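Local structure of uncharacterized protein (Leishmania infantum, 4TYZ) at residues I2-F6 against Y36-T40; L32-Y36 against F46-A51; I39-L44 against S56-I62; D64-S68 against R96-Y100. The protein is of unknown function but possibly binds and transfers sterols, the chain here being its C-terminal GRAM domain, a member of the PH clan. The contacts are given in a common frame with arbitrary orientation. Numbering follows the deposited sequence.

Contact 1. Residues I2-F6 against Y36-T40; sequences IEGVF and YLFIT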
loop_
_atom_site.group_PDB
_atom_site.type_symbol
_atom_site.label_atom_id
_atom_site.label_comp_id
_atom_site.label_asym_id
_atom_site.label_seq_id
_atom_site.Cartn_x
_atom_site.Cartn_y
_atom_site.Cartn_z
ATOM N N ILE A 2 14.581 0.701 -4.776
ATOM C CA ILE A 2 13.165 0.392 -4.600
ATOM C C ILE A 2 12.470 0.180 -5.953
ATOM O O ILE A 2 11.523 -0.608 -6.070
ATOM C CB ILE A 2 12.432 1.504 -3.787
ATOM C CG1 ILE A 2 11.018 1.064 -3.433
ATOM C CG2 ILE A 2 12.391 2.833 -4.542
ATOM C CD1 ILE A 2 10.984 -0.216 -2.651
ATOM N N GLU A 3 12.949 0.868 -6.982
ATOM C CA GLU A 3 12.335 0.756 -8.296
ATOM C C GLU A 3 12.523 -0.651 -8.840
ATOM O O GLU A 3 11.632 -1.198 -9.491
ATOM C CB GLU A 3 12.932 1.780 -9.263
ATOM C CG GLU A 3 12.643 3.231 -8.921
ATOM C CD GLU A 3 13.556 3.795 -7.833
ATOM O OE1 GLU A 3 14.417 3.057 -7.299
ATOM O OE2 GLU A 3 13.415 4.991 -7.514
ATOM N N GLY A 4 13.690 -1.231 -8.572
ATOM C CA GLY A 4 13.980 -2.584 -9.013
ATOM C C GLY A 4 13.037 -3.593 -8.388
ATOM O O GLY A 4 12.597 -4.540 -9.044
ATOM N N VAL A 5 12.714 -3.399 -7.112
ATOM C CA VAL A 5 11.756 -4.297 -6.471
ATOM C C VAL A 5 10.419 -4.217 -7.200
ATOM O O VAL A 5 9.798 -5.241 -7.505
ATOM C CB VAL A 5 11.562 -3.966 -4.981
ATOM C CG1 VAL A 5 10.521 -4.900 -4.361
ATOM C CG2 VAL A 5 12.885 -4.080 -4.246
ATOM N N PHE A 6 9.981 -2.996 -7.500
ATOM C CA PHE A 6 8.717 -2.816 -8.195
ATOM C C PHE A 6 8.728 -3.479 -9.569
ATOM O O PHE A 6 7.765 -4.159 -9.940
ATOM C CB PHE A 6 8.382 -1.332 -8.353
ATOM C CG PHE A 6 7.034 -1.094 -8.959
ATOM C CD1 PHE A 6 5.891 -1.322 -8.218
ATOM C CD2 PHE A 6 6.903 -0.669 -10.268
ATOM C CE1 PHE A 6 4.620 -1.130 -8.776
ATOM C CE2 PHE A 6 5.645 -0.462 -10.823
ATOM C CZ PHE A 6 4.495 -0.697 -10.068
ATOM N N TYR A 36 6.999 -2.881 1.085
ATOM C CA TYR A 36 6.941 -1.576 0.453
ATOM C C TYR A 36 5.591 -1.360 -0.174
ATOM O O TYR A 36 5.102 -2.213 -0.914
ATOM C CB TYR A 36 8.001 -1.446 -0.636
ATOM C CG TYR A 36 9.369 -1.950 -0.249
ATOM C CD1 TYR A 36 10.166 -1.237 0.634
ATOM C CD2 TYR A 36 9.865 -3.137 -0.777
ATOM C CE1 TYR A 36 11.430 -1.699 0.979
ATOM C CE2 TYR A 36 11.121 -3.605 -0.439
ATOM C CZ TYR A 36 11.897 -2.884 0.434
ATOM O OH TYR A 36 13.149 -3.361 0.768
ATOM N N LEU A 37 5.023 -0.201 0.117
ATOM C CA LEU A 37 3.836 0.297 -0.563
ATOM C C LEU A 37 4.285 1.116 -1.765
ATOM O O LEU A 37 5.124 2.000 -1.618
ATOM C CB LEU A 37 3.010 1.152 0.395
ATOM C CG LEU A 37 1.679 1.617 -0.169
ATOM C CD1 LEU A 37 0.800 0.397 -0.250
ATOM C CD2 LEU A 37 1.062 2.694 0.728
ATOM N N PHE A 38 3.759 0.797 -2.947
ATOM C CA PHE A 38 4.065 1.540 -4.171
ATOM C C PHE A 38 2.841 2.279 -4.680
ATOM O O PHE A 38 1.756 1.707 -4.765
ATOM C CB PHE A 38 4.550 0.604 -5.279
ATOM C CG PHE A 38 5.736 -0.236 -4.902
ATOM C CD1 PHE A 38 7.022 0.246 -5.072
ATOM C CD2 PHE A 38 5.564 -1.522 -4.408
ATOM C CE1 PHE A 38 8.117 -0.541 -4.758
ATOM C CE2 PHE A 38 6.653 -2.306 -4.086
ATOM C CZ PHE A 38 7.930 -1.820 -4.265
ATOM N N ILE A 39 3.027 3.540 -5.056
ATOM C CA ILE A 39 1.950 4.344 -5.608
ATOM C C ILE A 39 2.286 4.688 -7.059
ATOM O O ILE A 39 3.339 5.261 -7.343
ATOM C CB ILE A 39 1.741 5.605 -4.774
ATOM C CG1 ILE A 39 1.244 5.195 -3.379
ATOM C CG2 ILE A 39 0.773 6.558 -5.451
ATOM C CD1 ILE A 39 1.290 6.284 -2.378
ATOM N N THR A 40 1.410 4.281 -7.970
ATOM C CA THR A 40 1.559 4.607 -9.374
ATOM C C THR A 40 0.303 5.366 -9.801
ATOM O O THR A 40 -0.614 5.551 -8.992
ATOM C CB THR A 40 1.786 3.331 -10.244
ATOM O OG1 THR A 40 0.531 2.689 -10.515
ATOM C CG2 THR A 40 2.721 2.360 -9.539
#
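The helix of Ile2-Phe6 crosses the strand of Tyr36-Ile39 nearly at right angles (81°), with the axes 10.2 Å apart at their closest. No hydrogen bond spans the gap, which is bridged by apolar and aromatic side chains. Two CH-pi contacts lie over ring faces. Ile2 CD1 sits 3.5 Å from the centroid of the Tyr36 ring, and Phe6 CB lies 4.1 Å from that of Phe38. In the PH-like fold of GRAM domains a strongly bent antiparallel sheet wraps round a core capped by the C-terminal helix. Here helix 2-9 is laid against the other face of that sheet: Tyr36, Phe38 and Thr40 point toward it, whereas Leu37 and Ile39 point away, and Ile39 meets Ala102 and Leu103 of helix 96-107. The one aromatic pair across the contact, Phe6 with Phe38, is oblique, with centroids 5.0 Å apart and planes at 51°; the ring of Phe6 also meets that of Phe10. Aliphatic contacts fill the remaining space. Val5 CG1 wedges between the two strand rings, 4.0 Å from both Tyr36 CD2 and Phe38 CZ, and Ile2 CG1 comes within 3.6 Å of Phe38 CE1. Past the end of the strand, Thr40 offers its methyl, with CG2 3.6 Å from Phe6 CZ, while its hydroxyl is hydrogen-bonded to Glu16.

Contact 2. Residues L32-Y36 against F46-A51; sequences LKQGY and FQSTLA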
loop_
_atom_site.group_PDB
_atom_site.type_symbol
_atom_site.label_atom_id
_atom_site.label_comp_id
_atom_site.label_asym_id
_atom_site.label_seq_id
_atom_site.Cartn_x
_atom_site.Cartn_y
_atom_site.Cartn_z
ATOM N N LEU A 32 2.109 -10.830 9.775
ATOM C CA LEU A 32 2.630 -9.521 9.392
ATOM C C LEU A 32 3.787 -9.693 8.413
ATOM O O LEU A 32 4.702 -10.502 8.649
ATOM C CB LEU A 32 3.094 -8.726 10.633
ATOM C CG LEU A 32 3.710 -7.341 10.371
ATOM C CD1 LEU A 32 3.398 -6.376 11.505
ATOM C CD2 LEU A 32 5.230 -7.392 10.142
ATOM N N LYS A 33 3.750 -8.917 7.330
ATOM C CA LYS A 33 4.823 -8.905 6.342
ATOM C C LYS A 33 5.352 -7.500 6.115
ATOM O O LYS A 33 4.646 -6.654 5.547
ATOM C CB LYS A 33 4.336 -9.463 5.000
ATOM C CG LYS A 33 3.642 -10.802 5.071
ATOM C CD LYS A 33 4.636 -11.931 5.020
ATOM C CE LYS A 33 3.933 -13.271 4.893
ATOM N NZ LYS A 33 4.846 -14.362 5.313
ATOM N N GLN A 34 6.589 -7.250 6.539
ATOM C CA GLN A 34 7.234 -5.975 6.258
ATOM C C GLN A 34 7.511 -5.838 4.767
ATOM O O GLN A 34 7.912 -6.804 4.125
ATOM C CB GLN A 34 8.536 -5.856 7.049
ATOM C CG GLN A 34 9.175 -4.494 6.959
ATOM C CD GLN A 34 8.433 -3.447 7.767
ATOM O OE1 GLN A 34 7.830 -3.747 8.806
ATOM N NE2 GLN A 34 8.488 -2.209 7.303
ATOM N N GLY A 35 7.284 -4.654 4.210
ATOM C CA GLY A 35 7.526 -4.476 2.788
ATOM C C GLY A 35 7.398 -3.041 2.340
ATOM O O GLY A 35 7.662 -2.109 3.108
ATOM N N TYR A 36 6.999 -2.881 1.085
ATOM C CA TYR A 36 6.941 -1.576 0.453
ATOM C C TYR A 36 5.591 -1.360 -0.174
ATOM O O TYR A 36 5.102 -2.213 -0.914
ATOM C CB TYR A 36 8.001 -1.446 -0.636
ATOM C CG TYR A 36 9.369 -1.950 -0.249
ATOM C CD1 TYR A 36 10.166 -1.237 0.634
ATOM C CD2 TYR A 36 9.865 -3.137 -0.777
ATOM C CE1 TYR A 36 11.430 -1.699 0.979
ATOM C CE2 TYR A 36 11.121 -3.605 -0.439
ATOM C CZ TYR A 36 11.897 -2.884 0.434
ATOM O OH TYR A 36 13.149 -3.361 0.768
ATOM N N PHE A 46 1.757 -3.510 -3.134
ATOM C CA PHE A 46 2.603 -3.835 -1.992
ATOM C C PHE A 46 3.437 -5.054 -2.320
ATOM O O PHE A 46 2.913 -6.018 -2.866
ATOM C CB PHE A 46 1.762 -4.101 -0.736
ATOM C CG PHE A 46 2.581 -4.528 0.449
ATOM C CD1 PHE A 46 3.071 -3.585 1.338
ATOM C CD2 PHE A 46 2.880 -5.869 0.659
ATOM C CE1 PHE A 46 3.847 -3.975 2.431
ATOM C CE2 PHE A 46 3.658 -6.271 1.737
ATOM C CZ PHE A 46 4.133 -5.326 2.635
ATOM N N GLN A 47 4.727 -5.007 -1.988
ATOM C CA GLN A 47 5.593 -6.185 -2.063
ATOM C C GLN A 47 6.299 -6.406 -0.735
ATOM O O GLN A 47 6.911 -5.485 -0.197
ATOM C CB GLN A 47 6.628 -6.034 -3.188
ATOM C CG GLN A 47 7.692 -7.150 -3.230
ATOM C CD GLN A 47 7.091 -8.516 -3.487
ATOM O OE1 GLN A 47 6.404 -8.724 -4.489
ATOM N NE2 GLN A 47 7.351 -9.459 -2.588
ATOM N N SER A 48 6.233 -7.633 -0.218
ATOM C CA SER A 48 6.975 -8.009 0.980
ATOM C C SER A 48 8.478 -7.978 0.713
ATOM O O SER A 48 8.944 -8.400 -0.346
ATOM C CB SER A 48 6.568 -9.410 1.445
ATOM O OG SER A 48 5.188 -9.480 1.725
ATOM N N THR A 49 9.222 -7.465 1.680
ATOM C CA THR A 49 10.668 -7.364 1.568
ATOM C C THR A 49 11.327 -8.727 1.500
ATOM O O THR A 49 12.231 -8.958 0.690
ATOM C CB THR A 49 11.253 -6.600 2.763
ATOM O OG1 THR A 49 10.704 -5.283 2.795
ATOM C CG2 THR A 49 12.780 -6.515 2.654
ATOM N N LEU A 50 10.875 -9.632 2.357
ATOM C CA LEU A 50 11.571 -10.909 2.494
ATOM C C LEU A 50 10.668 -12.114 2.270
ATOM O O LEU A 50 10.978 -13.230 2.704
ATOM C CB LEU A 50 12.222 -11.006 3.875
ATOM C CG LEU A 50 13.282 -9.956 4.208
ATOM C CD1 LEU A 50 13.775 -10.161 5.638
ATOM C CD2 LEU A 50 14.441 -10.012 3.218
ATOM N N ALA A 51 9.556 -11.893 1.584
ATOM C CA ALA A 51 8.628 -12.972 1.277
ATOM C C ALA A 51 7.973 -12.726 -0.074
ATOM O O ALA A 51 8.082 -11.635 -0.638
ATOM C CB ALA A 51 7.573 -13.093 2.367
HETATM O O HOH W 1 9.004 -9.264 4.370
#
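Gly35 lets the two strands of this antiparallel hairpin come close: its CA lies 4.0 Å from Ser48 CA in a non-hydrogen-bonded pair, and a CB here would clash with Gln47 O, Phe46 CZ and Ser48 CA. Phe46 (chi1 t) slides its ring into the space, CZ reaching 3.5 Å from Gly35 CA and 3.2 Å from Lys33 O. Tyr36 (chi1 m, -45°) swings its ring back across the hairpin, so that Thr49 OG1 lies over one face, 3.6 Å from Tyr36 CZ. Gln47 turns its end away from the partner strand: its chi1 t, chi2 p conformation carries NE2 to Ser48 O (2.9 Å), and OE1 bonds Ser9. Lys33, m at chi1 and chi2, leans over the loop that follows strand 43-48, with CB 3.4 Å from Ser48 OG and CD 4.1 Å from Ala51 CB; the Ser48 hydroxyl is hydrogen-bonded to Ala53. The backbone ladder pairs Tyr36 N with Gln47 O (2.9 Å) and Gln47 N with Tyr36 O (3.0 Å). Beyond it Thr49 N donates to Gln34 O (2.9 Å), and a water donates to that oxygen (2.7 Å) while accepting from Leu50 N (2.8 Å). The hairpin is flanked by strand 20-28, bonded to Lys33 and Gly35, and by strand 54-58 beside Phe46, while helix 2-9 covers Tyr36 and Gln47.

Contact 3. Residues I39-L44 against S56-I62; sequences ITPHWL and SIEYDEI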
loop_
_atom_site.group_PDB
_atom_site.type_symbol
_atom_site.label_atom_id
_atom_site.label_comp_id
_atom_site.label_asym_id
_atom_site.label_seq_id
_atom_site.Cartn_x
_atom_site.Cartn_y
_atom_site.Cartn_z
ATOM N N ILE A 39 3.027 3.540 -5.056
ATOM C CA ILE A 39 1.950 4.344 -5.608
ATOM C C ILE A 39 2.286 4.688 -7.059
ATOM O O ILE A 39 3.339 5.261 -7.343
ATOM C CB ILE A 39 1.741 5.605 -4.774
ATOM C CG1 ILE A 39 1.244 5.195 -3.379
ATOM C CG2 ILE A 39 0.773 6.558 -5.451
ATOM C CD1 ILE A 39 1.290 6.284 -2.378
ATOM N N THR A 40 1.410 4.281 -7.970
ATOM C CA THR A 40 1.559 4.607 -9.374
ATOM C C THR A 40 0.303 5.366 -9.801
ATOM O O THR A 40 -0.614 5.551 -8.992
ATOM C CB THR A 40 1.786 3.331 -10.244
ATOM O OG1 THR A 40 0.531 2.689 -10.515
ATOM C CG2 THR A 40 2.721 2.360 -9.539
ATOM N N PRO A 41 0.259 5.850 -11.050
ATOM C CA PRO A 41 -0.948 6.613 -11.386
ATOM C C PRO A 41 -2.250 5.795 -11.333
ATOM O O PRO A 41 -3.298 6.364 -11.023
ATOM C CB PRO A 41 -0.661 7.094 -12.816
ATOM C CG PRO A 41 0.843 7.168 -12.888
ATOM C CD PRO A 41 1.318 5.990 -12.068
ATOM N N HIS A 42 -2.188 4.491 -11.592
ATOM C CA HIS A 42 -3.406 3.676 -11.634
ATOM C C HIS A 42 -3.491 2.601 -10.555
ATOM O O HIS A 42 -4.564 2.018 -10.366
ATOM C CB HIS A 42 -3.546 3.002 -13.002
ATOM C CG HIS A 42 -3.725 3.968 -14.125
ATOM N ND1 HIS A 42 -2.743 4.206 -15.063
ATOM C CD2 HIS A 42 -4.763 4.774 -14.446
ATOM C CE1 HIS A 42 -3.173 5.119 -15.918
ATOM N NE2 HIS A 42 -4.391 5.478 -15.568
ATOM N N TRP A 43 -2.384 2.348 -9.856
ATOM C CA TRP A 43 -2.296 1.192 -8.958
ATOM C C TRP A 43 -1.712 1.484 -7.600
ATOM O O TRP A 43 -0.804 2.298 -7.430
ATOM C CB TRP A 43 -1.444 0.063 -9.603
ATOM C CG TRP A 43 -2.044 -0.443 -10.870
ATOM C CD1 TRP A 43 -1.904 0.105 -12.115
ATOM C CD2 TRP A 43 -2.904 -1.578 -11.022
ATOM N NE1 TRP A 43 -2.627 -0.623 -13.038
ATOM C CE2 TRP A 43 -3.250 -1.660 -12.391
ATOM C CE3 TRP A 43 -3.414 -2.535 -10.136
ATOM C CZ2 TRP A 43 -4.073 -2.672 -12.901
ATOM C CZ3 TRP A 43 -4.241 -3.537 -10.637
ATOM C CH2 TRP A 43 -4.565 -3.595 -12.008
ATOM N N LEU A 44 -2.277 0.780 -6.635
ATOM C CA LEU A 44 -1.745 0.711 -5.292
ATOM C C LEU A 44 -1.174 -0.681 -5.117
ATOM O O LEU A 44 -1.899 -1.664 -5.236
ATOM C CB LEU A 44 -2.839 0.979 -4.264
ATOM C CG LEU A 44 -2.304 0.828 -2.850
ATOM C CD1 LEU A 44 -1.186 1.822 -2.642
ATOM C CD2 LEU A 44 -3.421 1.015 -1.831
ATOM N N SER A 56 -1.684 -6.030 -5.844
ATOM C CA SER A 56 -1.861 -4.787 -6.590
ATOM C C SER A 56 -3.339 -4.578 -6.783
ATOM O O SER A 56 -4.065 -5.518 -7.125
ATOM C CB SER A 56 -1.135 -4.815 -7.937
ATOM O OG SER A 56 -1.590 -5.898 -8.734
ATOM N N ILE A 57 -3.787 -3.352 -6.550
ATOM C CA ILE A 57 -5.192 -3.028 -6.690
ATOM C C ILE A 57 -5.319 -1.707 -7.433
ATOM O O ILE A 57 -4.574 -0.764 -7.186
ATOM C CB ILE A 57 -5.894 -2.977 -5.313
ATOM C CG1 ILE A 57 -7.369 -2.624 -5.488
ATOM C CG2 ILE A 57 -5.220 -2.009 -4.393
ATOM C CD1 ILE A 57 -8.193 -2.950 -4.289
ATOM N N GLU A 58 -6.228 -1.666 -8.400
ATOM C CA GLU A 58 -6.429 -0.440 -9.167
ATOM C C GLU A 58 -7.204 0.561 -8.316
ATOM O O GLU A 58 -8.056 0.161 -7.532
ATOM C CB GLU A 58 -7.198 -0.749 -10.463
ATOM C CG GLU A 58 -6.525 -0.307 -11.758
ATOM C CD GLU A 58 -6.898 1.118 -12.184
ATOM O OE1 GLU A 58 -7.585 1.827 -11.414
ATOM O OE2 GLU A 58 -6.501 1.533 -13.301
ATOM N N TYR A 59 -6.924 1.856 -8.445
ATOM C CA TYR A 59 -7.711 2.817 -7.677
ATOM C C TYR A 59 -9.207 2.707 -7.972
ATOM O O TYR A 59 -10.026 2.997 -7.093
ATOM C CB TYR A 59 -7.238 4.255 -7.923
ATOM C CG TYR A 59 -5.836 4.445 -7.428
ATOM C CD1 TYR A 59 -5.549 4.393 -6.070
ATOM C CD2 TYR A 59 -4.790 4.631 -8.325
ATOM C CE1 TYR A 59 -4.233 4.522 -5.624
ATOM C CE2 TYR A 59 -3.494 4.775 -7.888
ATOM C CZ TYR A 59 -3.225 4.718 -6.543
ATOM O OH TYR A 59 -1.923 4.865 -6.119
ATOM N N ASP A 60 -9.577 2.252 -9.174
ATOM C CA ASP A 60 -11.002 2.148 -9.482
ATOM C C ASP A 60 -11.637 0.908 -8.838
ATOM O O ASP A 60 -12.838 0.675 -8.983
ATOM C CB ASP A 60 -11.268 2.216 -11.017
ATOM C CG ASP A 60 -10.761 1.003 -11.824
ATOM O OD1 ASP A 60 -10.252 0.014 -11.267
ATOM O OD2 ASP A 60 -10.920 1.043 -13.080
ATOM N N GLU A 61 -10.835 0.153 -8.088
ATOM C CA GLU A 61 -11.303 -0.992 -7.311
ATOM C C GLU A 61 -11.418 -0.658 -5.820
ATOM O O GLU A 61 -11.887 -1.476 -5.030
ATOM C CB GLU A 61 -10.354 -2.183 -7.494
ATOM C CG GLU A 61 -10.325 -2.709 -8.926
ATOM C CD GLU A 61 -9.400 -3.910 -9.108
ATOM O OE1 GLU A 61 -9.876 -4.949 -9.614
ATOM O OE2 GLU A 61 -8.193 -3.816 -8.784
ATOM N N ILE A 62 -10.977 0.538 -5.450
ATOM C CA ILE A 62 -10.921 0.939 -4.040
ATOM C C ILE A 62 -12.159 1.750 -3.678
ATOM O O ILE A 62 -12.447 2.766 -4.303
ATOM C CB ILE A 62 -9.653 1.754 -3.738
ATOM C CG1 ILE A 62 -8.419 0.855 -3.883
ATOM C CG2 ILE A 62 -9.715 2.357 -2.324
ATOM C CD1 ILE A 62 -7.107 1.592 -3.729
#
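The indole of Trp43 lies flat over Glu58, whose CG is 3.6 Å from the centroid of the six-membered ring in a CH-pi contact. These two form a non-hydrogen-bonded pair of the antiparallel beta hairpin of strands 43-48 and 54-58, the latter outermost in the sheet; the next pair is hydrogen-bonded, Leu44 N to Ile57 O (2.8 Å) and Ile57 N to Leu44 O (2.9 Å). Tyr59 N to His42 O (3.0 Å) extends the ladder to the turn before strand 43-48, which Thr40 N to Trp43 O (3.0 Å) closes. The Tyr59 ring fills the hollow of that turn, its OH 3.2 Å from Thr40 O and 3.1 Å from Trp43 O. Glu58 N donates to Glu61 OE2 (2.9 Å) and Asp60 N to Glu58 OE1 (3.0 Å), bracing the 3-10 turn of Tyr59-Glu61 where strand 54-58 ends. On the face away from Trp43, Leu44 and Ile57 join Ile62 in the domain core, where Leu44 meets Leu103 of helix 96-107 and strand 78-82 supplies Val80 and Thr82.

Contact 4. Residues D64-S68 against R96-Y100; sequences DIIKS and RDQAY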
loop_
_atom_site.group_PDB
_atom_site.type_symbol
_atom_site.label_atom_id
_atom_site.label_comp_id
_atom_site.label_asym_id
_atom_site.label_seq_id
_atom_site.Cartn_x
_atom_site.Cartn_y
_atom_site.Cartn_z
ATOM N N ASP A 64 -12.888 2.792 -0.313
ATOM C CA ASP A 64 -12.606 3.733 0.773
ATOM C C ASP A 64 -11.206 3.509 1.294
ATOM O O ASP A 64 -10.650 2.429 1.164
ATOM C CB ASP A 64 -13.639 3.589 1.906
ATOM C CG ASP A 64 -13.725 4.819 2.792
ATOM O OD1 ASP A 64 -13.104 5.854 2.456
ATOM O OD2 ASP A 64 -14.444 4.760 3.821
ATOM N N ILE A 65 -10.627 4.559 1.865
ATOM C CA ILE A 65 -9.298 4.505 2.467
ATOM C C ILE A 65 -9.399 5.243 3.790
ATOM O O ILE A 65 -9.777 6.418 3.817
ATOM C CB ILE A 65 -8.221 5.143 1.571
ATOM C CG1 ILE A 65 -8.201 4.467 0.202
ATOM C CG2 ILE A 65 -6.841 5.065 2.237
ATOM C CD1 ILE A 65 -7.166 5.037 -0.763
ATOM N N ILE A 66 -9.084 4.550 4.883
ATOM C CA ILE A 66 -9.243 5.096 6.232
ATOM C C ILE A 66 -7.897 5.223 6.932
ATOM O O ILE A 66 -7.089 4.292 6.889
ATOM C CB ILE A 66 -10.157 4.201 7.075
ATOM C CG1 ILE A 66 -11.558 4.156 6.451
ATOM C CG2 ILE A 66 -10.201 4.672 8.512
ATOM C CD1 ILE A 66 -12.497 3.199 7.153
ATOM N N LYS A 67 -7.646 6.377 7.547
ATOM C CA LYS A 67 -6.445 6.578 8.346
ATOM C C LYS A 67 -6.801 6.156 9.763
ATOM O O LYS A 67 -7.361 6.941 10.529
ATOM C CB LYS A 67 -5.969 8.037 8.283
ATOM C CG LYS A 67 -4.509 8.219 8.664
ATOM C CD LYS A 67 -4.167 9.647 9.044
ATOM C CE LYS A 67 -4.111 10.586 7.846
ATOM N NZ LYS A 67 -3.542 11.923 8.261
ATOM N N SER A 68 -6.497 4.902 10.095
ATOM C CA SER A 68 -7.025 4.250 11.295
ATOM C C SER A 68 -6.780 5.023 12.582
ATOM O O SER A 68 -5.681 5.517 12.832
ATOM C CB SER A 68 -6.427 2.846 11.446
ATOM O OG SER A 68 -6.493 2.120 10.230
ATOM N N ARG A 96 3.173 7.802 7.800
ATOM C CA ARG A 96 1.781 7.490 7.472
ATOM C C ARG A 96 1.023 8.664 6.869
ATOM O O ARG A 96 0.271 8.489 5.917
ATOM C CB ARG A 96 1.012 6.998 8.691
ATOM C CG ARG A 96 -0.374 6.518 8.274
ATOM C CD ARG A 96 -1.180 6.007 9.419
ATOM N NE ARG A 96 -1.458 7.067 10.384
ATOM C CZ ARG A 96 -2.508 7.065 11.195
ATOM N NH1 ARG A 96 -3.374 6.060 11.161
ATOM N NH2 ARG A 96 -2.687 8.065 12.051
ATOM N N ASP A 97 1.207 9.849 7.433
ATOM C CA ASP A 97 0.516 11.026 6.913
ATOM C C ASP A 97 0.891 11.264 5.455
ATOM O O ASP A 97 0.026 11.522 4.617
ATOM C CB ASP A 97 0.839 12.262 7.757
ATOM C CG ASP A 97 0.175 12.224 9.112
ATOM O OD1 ASP A 97 -0.804 11.465 9.272
ATOM O OD2 ASP A 97 0.627 12.962 10.013
ATOM N N GLN A 98 2.180 11.166 5.156
ATOM C CA GLN A 98 2.650 11.358 3.790
ATOM C C GLN A 98 2.103 10.268 2.879
ATOM O O GLN A 98 1.696 10.550 1.753
ATOM C CB GLN A 98 4.179 11.370 3.725
ATOM C CG GLN A 98 4.834 12.622 4.279
ATOM C CD GLN A 98 6.349 12.519 4.266
ATOM O OE1 GLN A 98 6.911 11.541 3.767
ATOM N NE2 GLN A 98 7.020 13.529 4.814
ATOM N N ALA A 99 2.091 9.029 3.370
ATOM C CA ALA A 99 1.569 7.903 2.586
ATOM C C ALA A 99 0.098 8.122 2.286
ATOM O O ALA A 99 -0.357 7.932 1.156
ATOM C CB ALA A 99 1.761 6.572 3.325
ATOM N N TYR A 100 -0.647 8.526 3.308
ATOM C CA TYR A 100 -2.084 8.702 3.155
ATOM C C TYR A 100 -2.354 9.834 2.166
ATOM O O TYR A 100 -3.218 9.715 1.296
ATOM C CB TYR A 100 -2.738 8.965 4.514
ATOM C CG TYR A 100 -4.231 9.120 4.437
ATOM C CD1 TYR A 100 -5.068 8.013 4.490
ATOM C CD2 TYR A 100 -4.806 10.378 4.326
ATOM C CE1 TYR A 100 -6.447 8.156 4.417
ATOM C CE2 TYR A 100 -6.176 10.531 4.266
ATOM C CZ TYR A 100 -6.984 9.420 4.304
ATOM O OH TYR A 100 -8.353 9.583 4.236
HETATM O O HOH W 2 -2.333 12.780 5.736
HETATM O O HOH W 3 -5.030 8.431 13.481
#
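Most of the polar groups that meet between Asp64-Ser68 and Arg96-Tyr100 have identifiable partners. Arg96 NH1 donates to Ser68 O (2.9 Å) and also bonds the carbonyl of Ala77. NH2 of the same guanidinium donates to a water (2.8 Å) that in turn donates to Ser68 O (3.1 Å), so this carbonyl is approached both directly and through solvent. The Ser68 hydroxyl finds its partner in Glu79. Lys67 NZ forms a salt bridge with Asp97 OD1 (3.0 Å) and donates to a second water (2.9 Å), which passes a hydrogen bond on to Asp97 O (2.9 Å); that carbonyl also receives Ser101 OG. Tyr100 OH makes only a weak bond to Ile65 O, at 3.5 Å. The long lysine chain threads between the two larger helix side chains: its CG rests over the guanidinium, 3.4 Å from Arg96 CZ, and its CE lies over the Tyr100 ring, 4.0 Å from the centroid. Deeper in, Ile65 CG2 packs on Tyr100 CE1 (3.8 Å). The strand and the first turn of the helix run nearly antiparallel (164°), axes 10.1 Å apart. These contacts join the C-terminal helix of the PH-like fold to strand 62-67, an outermost strand of the sheet, with Ile78 of the adjoining strand 78-82 touching Ile65, Arg96 and Tyr100, and Met104 and Trp107 continuing the helix surface over Ile65.

Overall arrangement
Contacts 1, 2 and 3 run on from one another along strands 31-39 and 43-48. Contacts 1 and 2 share Tyr36, their centres about 11 Å apart, and Val5 CG1 meets Gln47 CG at 3.8 Å; contacts 1 and 3 share Ile39 and Thr40, and Leu37 CD1 meets Leu44 CD1 at 3.4 Å. Contact 4 lies across the bent sheet, its centre about 18 Å from those of contacts 1 and 2 but about 14 Å from that of contact 3. Ile39 CD1, 4.2 Å from Ala99 O, bridges to its helix. Helices 2-9 and 96-107 thus cover opposite faces of strand 31-39. No ligand takes part in these contacts, so they locate no sterol site.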